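Local coordinates for protein carbonic anhydrase (Geobacillus kaustophilus, PDB 3VNP) that catalyses the reversible hydration of carbon dioxide to hydrogencarbonate as a homotrimeric, metal-dependent gamma-class carbonic anhydrase, at residues A[65-70]-A[86-91]. Numbering follows the deposited sequence.
With MG (magnesium ion), chain E.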
loop_
_atom_site.group_PDB
_atom_site.type_symbol
_atom_site.label_atom_id
_atom_site.label_comp_id
_atom_site.label_asym_id
_atom_site.label_seq_id
_atom_site.Cartn_x
_atom_site.Cartn_y
_atom_site.Cartn_z
ATOM N N HIS A 65 8.247 7.628 -7.175
ATOM C CA HIS A 65 9.631 7.339 -7.525
ATOM C C HIS A 65 9.858 7.562 -9.023
ATOM O O HIS A 65 8.953 7.976 -9.747
ATOM C CB HIS A 65 9.990 5.894 -7.153
ATOM C CG HIS A 65 11.463 5.659 -7.002
ATOM N ND1 HIS A 65 12.058 4.449 -7.288
ATOM C CD2 HIS A 65 12.459 6.476 -6.588
ATOM C CE1 HIS A 65 13.356 4.533 -7.061
ATOM N NE2 HIS A 65 13.626 5.752 -6.636
ATOM N N GLN A 66 11.067 7.283 -9.493
ATOM C CA GLN A 66 11.368 7.485 -10.899
ATOM C C GLN A 66 12.300 6.425 -11.468
ATOM O O GLN A 66 12.993 5.717 -10.732
ATOM C CB GLN A 66 12.028 8.860 -11.122
ATOM C CG GLN A 66 11.602 9.983 -10.184
ATOM C CD GLN A 66 12.213 9.838 -8.805
ATOM O OE1 GLN A 66 13.385 9.495 -8.673
ATOM N NE2 GLN A 66 11.428 10.111 -7.770
ATOM N N SER A 67 12.283 6.322 -12.794
ATOM C CA SER A 67 13.168 5.433 -13.534
ATOM C C SER A 67 14.179 6.434 -14.140
ATOM O O SER A 67 13.871 7.631 -14.282
ATOM C CB SER A 67 12.398 4.670 -14.625
ATOM O OG SER A 67 11.728 5.546 -15.511
ATOM N N PRO A 68 15.390 5.973 -14.495
ATOM C CA PRO A 68 16.400 6.872 -15.061
ATOM C C PRO A 68 15.937 7.788 -16.196
ATOM O O PRO A 68 15.187 7.373 -17.079
ATOM C CB PRO A 68 17.502 5.909 -15.510
ATOM C CG PRO A 68 17.382 4.788 -14.549
ATOM C CD PRO A 68 15.883 4.585 -14.479
ATOM N N ASN A 69 16.382 9.041 -16.143
ATOM C CA ASN A 69 16.078 10.043 -17.165
ATOM C C ASN A 69 14.616 10.391 -17.364
ATOM O O ASN A 69 14.280 11.102 -18.308
ATOM C CB ASN A 69 16.669 9.596 -18.500
ATOM C CG ASN A 69 18.122 9.181 -18.374
ATOM O OD1 ASN A 69 18.517 8.109 -18.836
ATOM N ND2 ASN A 69 18.928 10.028 -17.736
ATOM N N ASN A 70 13.746 9.905 -16.487
ATOM C CA ASN A 70 12.325 10.198 -16.614
ATOM C C ASN A 70 11.802 10.928 -15.386
ATOM O O ASN A 70 11.429 10.315 -14.386
ATOM C CB ASN A 70 11.548 8.901 -16.832
ATOM C CG ASN A 70 11.936 8.203 -18.118
ATOM O OD1 ASN A 70 12.043 6.982 -18.156
ATOM N ND2 ASN A 70 12.140 8.976 -19.185
ATOM N N LEU A 86 3.180 6.180 -8.316
ATOM C CA LEU A 86 3.448 7.049 -9.452
ATOM C C LEU A 86 4.909 6.847 -9.767
ATOM O O LEU A 86 5.774 7.162 -8.954
ATOM C CB LEU A 86 3.184 8.516 -9.101
ATOM C CG LEU A 86 1.742 8.880 -8.744
ATOM C CD1 LEU A 86 1.658 10.354 -8.386
ATOM C CD2 LEU A 86 0.832 8.562 -9.915
ATOM N N HIS A 87 5.184 6.302 -10.944
ATOM C CA HIS A 87 6.557 6.039 -11.330
ATOM C C HIS A 87 6.931 6.774 -12.610
ATOM O O HIS A 87 6.499 6.397 -13.696
ATOM C CB HIS A 87 6.746 4.534 -11.497
ATOM C CG HIS A 87 8.117 4.057 -11.137
ATOM N ND1 HIS A 87 9.170 4.069 -12.028
ATOM C CD2 HIS A 87 8.614 3.577 -9.972
ATOM C CE1 HIS A 87 10.255 3.615 -11.427
ATOM N NE2 HIS A 87 9.944 3.312 -10.179
ATOM N N SER A 88 7.739 7.825 -12.472
ATOM C CA SER A 88 8.169 8.621 -13.619
ATOM C C SER A 88 6.970 8.970 -14.479
ATOM O O SER A 88 7.033 8.909 -15.706
ATOM C CB SER A 88 9.182 7.852 -14.458
ATOM O OG SER A 88 10.430 7.789 -13.801
ATOM N N ALA A 89 5.872 9.327 -13.826
ATOM C CA ALA A 89 4.657 9.678 -14.538
ATOM C C ALA A 89 4.564 11.184 -14.694
ATOM O O ALA A 89 5.211 11.936 -13.961
ATOM C CB ALA A 89 3.440 9.159 -13.784
ATOM N N ILE A 90 3.762 11.610 -15.662
ATOM C CA ILE A 90 3.542 13.019 -15.929
ATOM C C ILE A 90 2.045 13.255 -15.813
ATOM O O ILE A 90 1.277 12.873 -16.692
ATOM C CB ILE A 90 4.039 13.385 -17.333
ATOM C CG1 ILE A 90 5.543 13.132 -17.407
ATOM C CG2 ILE A 90 3.731 14.849 -17.649
ATOM C CD1 ILE A 90 6.114 13.257 -18.785
ATOM N N VAL A 91 1.637 13.867 -14.706
ATOM C CA VAL A 91 0.228 14.142 -14.445
ATOM C C VAL A 91 -0.050 15.622 -14.689
ATOM O O VAL A 91 0.492 16.484 -13.991
ATOM C CB VAL A 91 -0.137 13.788 -12.980
ATOM C CG1 VAL A 91 -1.637 13.810 -12.795
ATOM C CG2 VAL A 91 0.436 12.424 -12.613
HETATM MG MG MG E . 11.340 2.530 -8.406
HETATM O O HOH W 1 13.249 1.025 -8.521
#
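One face of the His87 imidazole lies over the backbone joining His65 to Gln66: His65 C stands above the ring centre and Gln66 N nearer the rim, while Ser67 CB meets the edge in plane. The His65 ring has the magnesium-bound water in plane at its edge. The two imidazoles leave adjacent parallel strands side by side, their planes at 88°, each with CG swung well away from the backbone N, so that His65 ND1 and His87 NE2 converge on one magnesium ion at 2.3 Å and 2.4 Å. His82 of a neighbouring subunit supplies a third nitrogen, placing the site at the trimer interface.

The strand pairing sets this spacing. His65 N donates to Leu86 O nearly along the carbonyl axis, and Ser88 N answers to an in-plane lone pair of His65 O at 3.0 Å. The backbones come nearest one residue on, at Gln66 and Ser88, and there Ser88, in a left-handed backbone conformation (phi 48°, psi 42°), turns its hydroxyl into the loop 67–70. There OG accepts a nearly straight bond from Ser67 N, 2.6 Å away, and gives its proton to an in-plane lone pair of Asn70 O at 2.8 Å. One buried hydroxyl thus ties together both ends of the type II turn from Ser67 to Asn70, which also has its own bond from Asn70 N to Ser67 O.

This is the left-handed parallel beta-helix of the hexapeptide-repeat proteins, with successive coils of one chain presenting two of the three histidine ligands. Asp46 receives His65 NE2 and Asp105 receives His87 ND1, so each non-coordinating nitrogen is held by a second-shell carboxylate. Held by metal at one nitrogen and carboxylate at the other, neither ring can turn easily; the carboxylates would also be expected to raise the electron density on the coordinating nitrogens, strengthening their hold on the metal.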